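PDB 3KTN: carbohydrate kinase, pfkB family from Enterococcus faecalis, which probably phosphorylates a sugar acid such as 2-keto-3-deoxygluconate, acting as a PfkB-family kinase of ribokinase-like fold, and binds magnesium. Local coordinates for residues A125-V130 / A154-A159; I138-T143 / Q185-I190. All coordinates share one frame; numbering follows the deposited sequence.

Contact 1. Residues A125-V130 / A154-A159; sequences AFLAEV and AQKAHA
L127 meets the helix of 154-159 through its two methyl groups, and the whole contact is apolar, with no hydrogen bond from one segment to the other. CD1 does most of the touching: it lies 3.5 Å from K156 CB and 3.6 Å from the backbone N of A157, so it rests against the helix surface where these two residues join. The other branch reaches A157, with L127 CD2 3.8 Å from A157 CB. With CG set beside its backbone N (chi1 -70°), the leucine extends straight at the neighbouring helix. K156, whose side chain the leucine crosses at about a right angle, contributes CB and, more distantly, CG; the chain bends at chi2 and its end leads away, where NZ makes a weak, long ion pair with E124.

Backbone bonds shape the approaching segment. A type I turn runs from L127 to V130, in which V130 N bonds weakly to L127 O at 3.3 Å.

The contact thus joins the short helix 123-127 to the C-terminal end of helix 144-159. L127 also packs on Y160, just past that helix, while A157 touches V133 of strand 132-135 in the large mixed sheet.

Contact 2. Residues I138-T143 / Q185-I190; sequences ISLSLT and QQYERI
The phenol ring of Y187 meets L140 across the contact, its CD1 3.7 Å from L140 CD1. The methyl comes in obliquely, near Y187 CD1 and, at 4.0 Å from L140 CD1, Y187 CE1. Elsewhere around the tyrosine, F166 packs edge-to-face with it and the ring of F168 meets it at about 45°, while its OH is hydrogen-bonded to the backbone N of N169. This is helix-to-helix packing in the alpha/beta fold of the ribokinase-like family, beside the parallel part of the large mixed sheet.

The axis of the weakly bonded helix 138-142 passes that of 185-190 at 10.1 Å, the two running at 137° to each other, steeply inclined and nearer antiparallel than parallel. L140 spans this separation; its CG is anti to the carbonyl carbon (chi1 -70°), and the extended remainder of the chain carries CD1 to the other helix. There the same methyl also approaches the carbonyl oxygen of Q186. F166 of strand 163-167 packs against both L140 and I190, and L151 of helix 144-159 also touches I190.

In I190, CG1 is anti to the backbone N (chi1 -165°), and the other branch, CG2, faces the leucine: I190 CG2 and L140 CD1 are 3.6 Å apart.

In the fold
Both contacts consist mainly of buried residues, and each depends on one leucine packed against a neighbouring helix. Contact 1 is the more peripheral, its centre about 20 Å from the centre of the chain against about 15 Å for contact 2, and it includes the partly exposed K156. Contact 2 buries more surface, 211 against 115 Å², and adds an aromatic ring to its aliphatic groups. The centres of contact 1 and contact 2 lie about 18 Å apart. Helix 144-159, which supplies 154-159, directly follows helix 138-142 in the chain and also packs against 185-190: A154 CB lies 3.8 Å from I190 CG1, bringing the two contacts together. Both lie away from the magnesium site.

Contact 1. Residues A125-V130 / A154-A159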
ATOM      1  N   ALA A 125      -6.076 -42.169 -16.125  1.00 52.53           N
ATOM      2  CA  ALA A 125      -7.261 -41.677 -15.431  1.00 52.29           C
ATOM      3  C   ALA A 125      -7.665 -40.267 -15.849  1.00 52.67           C
ATOM      4  O   ALA A 125      -8.857 -39.962 -15.951  1.00 52.81           O
ATOM      5  CB  ALA A 125      -7.030 -41.722 -13.928  1.00 52.07           C
ATOM      6  N   PHE A 126      -6.677 -39.407 -16.091  1.00 51.63           N
ATOM      7  CA  PHE A 126      -6.964 -38.029 -16.478  1.00 50.96           C
ATOM      8  C   PHE A 126      -7.559 -37.956 -17.872  1.00 49.81           C
ATOM      9  O   PHE A 126      -8.610 -37.343 -18.076  1.00 47.25           O
ATOM     10  CB  PHE A 126      -5.695 -37.172 -16.434  1.00 51.52           C
ATOM     11  CG  PHE A 126      -4.926 -37.286 -15.151  1.00 53.44           C
ATOM     12  CD1 PHE A 126      -5.570 -37.599 -13.956  1.00 53.78           C
ATOM     13  CD2 PHE A 126      -3.553 -37.064 -15.133  1.00 54.31           C
ATOM     14  CE1 PHE A 126      -4.858 -37.686 -12.761  1.00 53.94           C
ATOM     15  CE2 PHE A 126      -2.831 -37.147 -13.941  1.00 55.51           C
ATOM     16  CZ  PHE A 126      -3.486 -37.461 -12.753  1.00 54.50           C
ATOM     17  N   LEU A 127      -6.877 -38.581 -18.828  1.00 50.37           N
ATOM     18  CA  LEU A 127      -7.326 -38.583 -20.214  1.00 51.16           C
ATOM     19  C   LEU A 127      -8.767 -39.060 -20.348  1.00 51.58           C
ATOM     20  O   LEU A 127      -9.505 -38.595 -21.216  1.00 51.88           O
ATOM     21  CB  LEU A 127      -6.393 -39.452 -21.060  1.00 50.63           C
ATOM     22  CG  LEU A 127      -4.994 -38.865 -21.272  1.00 49.75           C
ATOM     23  CD1 LEU A 127      -4.069 -39.915 -21.870  1.00 50.32           C
ATOM     24  CD2 LEU A 127      -5.090 -37.649 -22.182  1.00 48.87           C
ATOM     25  N   ALA A 128      -9.172 -39.974 -19.472  1.00 53.28           N
ATOM     26  CA  ALA A 128     -10.528 -40.513 -19.498  1.00 55.68           C
ATOM     27  C   ALA A 128     -11.592 -39.466 -19.179  1.00 56.87           C
ATOM     28  O   ALA A 128     -12.774 -39.673 -19.452  1.00 57.97           O
ATOM     29  CB  ALA A 128     -10.643 -41.679 -18.519  1.00 54.91           C
ATOM     30  N   GLU A 129     -11.181 -38.337 -18.610  1.00 57.73           N
ATOM     31  CA  GLU A 129     -12.139 -37.297 -18.258  1.00 58.24           C
ATOM     32  C   GLU A 129     -12.004 -35.987 -19.026  1.00 56.52           C
ATOM     33  O   GLU A 129     -12.683 -35.011 -18.710  1.00 55.73           O
ATOM     34  CB  GLU A 129     -12.067 -37.023 -16.757  1.00 61.27           C
ATOM     35  CG  GLU A 129     -12.598 -38.167 -15.908  1.00 65.90           C
ATOM     36  CD  GLU A 129     -12.418 -37.921 -14.425  1.00 69.82           C
ATOM     37  OE1 GLU A 129     -12.880 -36.867 -13.932  1.00 71.21           O
ATOM     38  OE2 GLU A 129     -11.814 -38.782 -13.751  1.00 72.17           O
ATOM     39  N   VAL A 130     -11.141 -35.962 -20.035  1.00 55.27           N
ATOM     40  CA  VAL A 130     -10.949 -34.753 -20.831  1.00 54.41           C
ATOM     41  C   VAL A 130     -11.084 -35.048 -22.317  1.00 54.85           C
ATOM     42  O   VAL A 130     -10.876 -36.181 -22.750  1.00 55.15           O
ATOM     43  CB  VAL A 130      -9.556 -34.128 -20.583  1.00 53.69           C
ATOM     44  CG1 VAL A 130      -9.408 -33.756 -19.117  1.00 52.41           C
ATOM     45  CG2 VAL A 130      -8.463 -35.098 -21.004  1.00 51.55           C
ATOM     46  N   ALA A 154       1.484 -37.172 -24.560  1.00 40.91           N
ATOM     47  CA  ALA A 154       1.059 -36.916 -25.931  1.00 42.53           C
ATOM     48  C   ALA A 154       0.721 -38.237 -26.622  1.00 43.94           C
ATOM     49  O   ALA A 154      -0.334 -38.369 -27.242  1.00 43.41           O
ATOM     50  CB  ALA A 154       2.162 -36.184 -26.695  1.00 40.88           C
ATOM     51  N   GLN A 155       1.620 -39.210 -26.506  1.00 46.73           N
ATOM     52  CA  GLN A 155       1.411 -40.530 -27.104  1.00 50.24           C
ATOM     53  C   GLN A 155       0.112 -41.124 -26.580  1.00 50.70           C
ATOM     54  O   GLN A 155      -0.715 -41.612 -27.349  1.00 51.76           O
ATOM     55  CB  GLN A 155       2.570 -41.464 -26.751  1.00 50.61           C
ATOM     56  CG  GLN A 155       3.863 -41.153 -27.476  1.00 54.31           C
ATOM     57  CD  GLN A 155       5.067 -41.762 -26.787  1.00 56.21           C
ATOM     58  OE1 GLN A 155       4.985 -42.852 -26.220  1.00 58.25           O
ATOM     59  NE2 GLN A 155       6.198 -41.065 -26.841  1.00 55.96           N
ATOM     60  N   LYS A 156      -0.061 -41.074 -25.264  1.00 52.14           N
ATOM     61  CA  LYS A 156      -1.263 -41.604 -24.632  1.00 53.20           C
ATOM     62  C   LYS A 156      -2.506 -40.866 -25.124  1.00 54.20           C
ATOM     63  O   LYS A 156      -3.485 -41.493 -25.532  1.00 55.02           O
ATOM     64  CB  LYS A 156      -1.143 -41.486 -23.111  1.00 54.48           C
ATOM     65  CG  LYS A 156      -1.223 -42.815 -22.385  1.00 56.50           C
ATOM     66  CD  LYS A 156      -0.128 -42.948 -21.336  1.00 58.47           C
ATOM     67  CE  LYS A 156      -0.226 -44.283 -20.611  1.00 58.85           C
ATOM     68  NZ  LYS A 156       0.908 -44.514 -19.675  1.00 61.55           N
ATOM     69  N   ALA A 157      -2.464 -39.537 -25.088  1.00 54.91           N
ATOM     70  CA  ALA A 157      -3.594 -38.723 -25.535  1.00 55.72           C
ATOM     71  C   ALA A 157      -3.995 -39.132 -26.945  1.00 56.51           C
ATOM     72  O   ALA A 157      -5.180 -39.211 -27.271  1.00 54.98           O
ATOM     73  CB  ALA A 157      -3.221 -37.243 -25.508  1.00 55.41           C
ATOM     74  N   HIS A 158      -2.994 -39.383 -27.781  1.00 58.57           N
ATOM     75  CA  HIS A 158      -3.236 -39.794 -29.155  1.00 60.47           C
ATOM     76  C   HIS A 158      -3.984 -41.127 -29.184  1.00 60.18           C
ATOM     77  O   HIS A 158      -4.965 -41.280 -29.909  1.00 59.26           O
ATOM     78  CB  HIS A 158      -1.914 -39.927 -29.908  1.00 62.00           C
ATOM     79  CG  HIS A 158      -2.080 -40.332 -31.337  1.00 65.04           C
ATOM     80  ND1 HIS A 158      -2.826 -39.597 -32.235  1.00 66.10           N
ATOM     81  CD2 HIS A 158      -1.621 -41.406 -32.022  1.00 65.63           C
ATOM     82  CE1 HIS A 158      -2.818 -40.201 -33.409  1.00 66.34           C
ATOM     83  NE2 HIS A 158      -2.095 -41.302 -33.307  1.00 67.32           N
ATOM     84  N   ALA A 159      -3.516 -42.081 -28.383  1.00 60.15           N
ATOM     85  CA  ALA A 159      -4.139 -43.398 -28.303  1.00 60.34           C
ATOM     86  C   ALA A 159      -5.612 -43.274 -27.930  1.00 61.06           C
ATOM     87  O   ALA A 159      -6.471 -43.901 -28.552  1.00 61.86           O
ATOM     88  CB  ALA A 159      -3.413 -44.259 -27.279  1.00 59.55           C
TER

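Contact 2. Residues I138-T143 / Q185-I190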
ATOM      1  N   ILE A 138       7.125 -25.693 -22.490  1.00 37.80           N
ATOM      2  CA  ILE A 138       8.142 -25.639 -21.442  1.00 37.36           C
ATOM      3  C   ILE A 138       8.479 -27.044 -20.928  1.00 37.33           C
ATOM      4  O   ILE A 138       9.624 -27.325 -20.577  1.00 37.01           O
ATOM      5  CB  ILE A 138       7.691 -24.722 -20.254  1.00 36.75           C
ATOM      6  CG1 ILE A 138       8.795 -24.654 -19.193  1.00 38.95           C
ATOM      7  CG2 ILE A 138       6.407 -25.237 -19.632  1.00 37.10           C
ATOM      8  CD1 ILE A 138      10.087 -24.019 -19.686  1.00 38.58           C
ATOM      9  N   SER A 139       7.482 -27.922 -20.897  1.00 37.63           N
ATOM     10  CA  SER A 139       7.673 -29.300 -20.445  1.00 40.88           C
ATOM     11  C   SER A 139       8.806 -29.995 -21.196  1.00 41.40           C
ATOM     12  O   SER A 139       9.559 -30.775 -20.613  1.00 41.56           O
ATOM     13  CB  SER A 139       6.401 -30.115 -20.658  1.00 41.01           C
ATOM     14  OG  SER A 139       5.276 -29.446 -20.133  1.00 47.12           O
ATOM     15  N   LEU A 140       8.919 -29.713 -22.490  1.00 42.04           N
ATOM     16  CA  LEU A 140       9.955 -30.339 -23.310  1.00 45.14           C
ATOM     17  C   LEU A 140      11.381 -29.876 -23.046  1.00 45.55           C
ATOM     18  O   LEU A 140      12.330 -30.604 -23.345  1.00 45.62           O
ATOM     19  CB  LEU A 140       9.649 -30.144 -24.797  1.00 45.68           C
ATOM     20  CG  LEU A 140       8.464 -30.918 -25.365  1.00 47.78           C
ATOM     21  CD1 LEU A 140       8.366 -30.658 -26.859  1.00 49.70           C
ATOM     22  CD2 LEU A 140       8.649 -32.404 -25.104  1.00 50.58           C
ATOM     23  N   SER A 141      11.540 -28.681 -22.482  1.00 45.13           N
ATOM     24  CA  SER A 141      12.875 -28.150 -22.234  1.00 44.84           C
ATOM     25  C   SER A 141      13.279 -28.001 -20.770  1.00 44.85           C
ATOM     26  O   SER A 141      14.469 -27.900 -20.469  1.00 45.63           O
ATOM     27  CB  SER A 141      13.019 -26.791 -22.920  1.00 46.73           C
ATOM     28  OG  SER A 141      12.155 -25.830 -22.330  1.00 51.89           O
ATOM     29  N   LEU A 142      12.310 -27.985 -19.858  1.00 43.03           N
ATOM     30  CA  LEU A 142      12.637 -27.806 -18.445  1.00 41.04           C
ATOM     31  C   LEU A 142      13.624 -28.864 -17.945  1.00 41.18           C
ATOM     32  O   LEU A 142      14.762 -28.541 -17.606  1.00 40.52           O
ATOM     33  CB  LEU A 142      11.362 -27.798 -17.596  1.00 39.56           C
ATOM     34  CG  LEU A 142      11.551 -27.275 -16.166  1.00 39.98           C
ATOM     35  CD1 LEU A 142      12.234 -25.911 -16.201  1.00 38.79           C
ATOM     36  CD2 LEU A 142      10.204 -27.186 -15.463  1.00 39.05           C
ATOM     37  N   THR A 143      13.194 -30.121 -17.886  1.00 40.36           N
ATOM     38  CA  THR A 143      14.083 -31.199 -17.456  1.00 40.38           C
ATOM     39  C   THR A 143      13.776 -32.455 -18.256  1.00 40.85           C
ATOM     40  O   THR A 143      12.729 -32.557 -18.902  1.00 40.51           O
ATOM     41  CB  THR A 143      13.914 -31.556 -15.954  1.00 38.79           C
ATOM     42  OG1 THR A 143      12.611 -32.112 -15.739  1.00 36.53           O
ATOM     43  CG2 THR A 143      14.112 -30.327 -15.075  1.00 38.60           C
ATOM     44  N   GLN A 185      15.157 -31.586 -31.736  1.00 54.68           N
ATOM     45  CA  GLN A 185      14.930 -33.019 -31.604  1.00 53.02           C
ATOM     46  C   GLN A 185      13.720 -33.351 -30.742  1.00 51.04           C
ATOM     47  O   GLN A 185      12.917 -34.214 -31.092  1.00 51.06           O
ATOM     48  CB  GLN A 185      16.169 -33.686 -31.001  1.00 52.49           C
ATOM     49  CG  GLN A 185      17.424 -33.529 -31.833  1.00 52.84           C
ATOM     50  CD  GLN A 185      18.663 -33.996 -31.097  1.00 54.23           C
ATOM     51  OE1 GLN A 185      18.727 -35.130 -30.624  1.00 54.65           O
ATOM     52  NE2 GLN A 185      19.659 -33.120 -31.000  1.00 55.06           N
ATOM     53  N   GLN A 186      13.594 -32.666 -29.609  1.00 49.18           N
ATOM     54  CA  GLN A 186      12.483 -32.922 -28.701  1.00 46.70           C
ATOM     55  C   GLN A 186      11.150 -32.514 -29.307  1.00 45.00           C
ATOM     56  O   GLN A 186      10.151 -33.201 -29.132  1.00 44.35           O
ATOM     57  CB  GLN A 186      12.720 -32.199 -27.377  1.00 47.19           C
ATOM     58  CG  GLN A 186      14.154 -32.340 -26.886  1.00 47.73           C
ATOM     59  CD  GLN A 186      14.656 -33.778 -26.934  1.00 47.79           C
ATOM     60  OE1 GLN A 186      15.857 -34.020 -27.049  1.00 48.37           O
ATOM     61  NE2 GLN A 186      13.740 -34.735 -26.833  1.00 47.17           N
ATOM     62  N   TYR A 187      11.133 -31.401 -30.029  1.00 45.92           N
ATOM     63  CA  TYR A 187       9.904 -30.946 -30.665  1.00 47.24           C
ATOM     64  C   TYR A 187       9.507 -31.913 -31.782  1.00 47.73           C
ATOM     65  O   TYR A 187       8.326 -32.235 -31.954  1.00 47.07           O
ATOM     66  CB  TYR A 187      10.096 -29.531 -31.225  1.00 49.71           C
ATOM     67  CG  TYR A 187       9.942 -28.425 -30.192  1.00 52.79           C
ATOM     68  CD1 TYR A 187      10.573 -28.502 -28.949  1.00 54.03           C
ATOM     69  CD2 TYR A 187       9.171 -27.297 -30.464  1.00 54.32           C
ATOM     70  CE1 TYR A 187      10.436 -27.481 -28.002  1.00 53.89           C
ATOM     71  CE2 TYR A 187       9.027 -26.271 -29.524  1.00 53.85           C
ATOM     72  CZ  TYR A 187       9.663 -26.370 -28.298  1.00 53.52           C
ATOM     73  OH  TYR A 187       9.523 -25.356 -27.375  1.00 53.57           O
ATOM     74  N   GLU A 188      10.497 -32.388 -32.535  1.00 47.27           N
ATOM     75  CA  GLU A 188      10.224 -33.317 -33.627  1.00 48.09           C
ATOM     76  C   GLU A 188       9.599 -34.595 -33.085  1.00 45.97           C
ATOM     77  O   GLU A 188       8.814 -35.247 -33.766  1.00 45.23           O
ATOM     78  CB  GLU A 188      11.513 -33.622 -34.400  1.00 48.77           C
ATOM     79  CG  GLU A 188      12.129 -32.370 -35.007  1.00 52.97           C
ATOM     80  CD  GLU A 188      13.353 -32.639 -35.862  1.00 56.06           C
ATOM     81  OE1 GLU A 188      14.189 -33.486 -35.472  1.00 58.43           O
ATOM     82  OE2 GLU A 188      13.488 -31.984 -36.920  1.00 56.61           O
ATOM     83  N   ARG A 189       9.921 -34.929 -31.839  1.00 45.10           N
ATOM     84  CA  ARG A 189       9.379 -36.129 -31.215  1.00 44.76           C
ATOM     85  C   ARG A 189       7.914 -35.998 -30.809  1.00 44.98           C
ATOM     86  O   ARG A 189       7.156 -36.965 -30.896  1.00 44.63           O
ATOM     87  CB  ARG A 189      10.215 -36.507 -29.991  1.00 44.69           C
ATOM     88  CG  ARG A 189      11.659 -36.836 -30.316  1.00 45.09           C
ATOM     89  CD  ARG A 189      12.475 -37.073 -29.059  1.00 44.81           C
ATOM     90  NE  ARG A 189      11.979 -38.207 -28.285  1.00 45.10           N
ATOM     91  CZ  ARG A 189      12.533 -38.623 -27.151  1.00 46.35           C
ATOM     92  NH1 ARG A 189      13.601 -37.997 -26.665  1.00 45.75           N
ATOM     93  NH2 ARG A 189      12.029 -39.664 -26.503  1.00 45.21           N
ATOM     94  N   ILE A 190       7.503 -34.806 -30.377  1.00 44.05           N
ATOM     95  CA  ILE A 190       6.114 -34.622 -29.949  1.00 41.73           C
ATOM     96  C   ILE A 190       5.180 -34.157 -31.059  1.00 40.09           C
ATOM     97  O   ILE A 190       3.999 -34.501 -31.063  1.00 40.20           O
ATOM     98  CB  ILE A 190       6.005 -33.616 -28.767  1.00 41.70           C
ATOM     99  CG1 ILE A 190       4.620 -33.723 -28.120  1.00 42.24           C
ATOM    100  CG2 ILE A 190       6.226 -32.191 -29.269  1.00 39.49           C
ATOM    101  CD1 ILE A 190       4.448 -32.881 -26.858  1.00 43.18           C
TER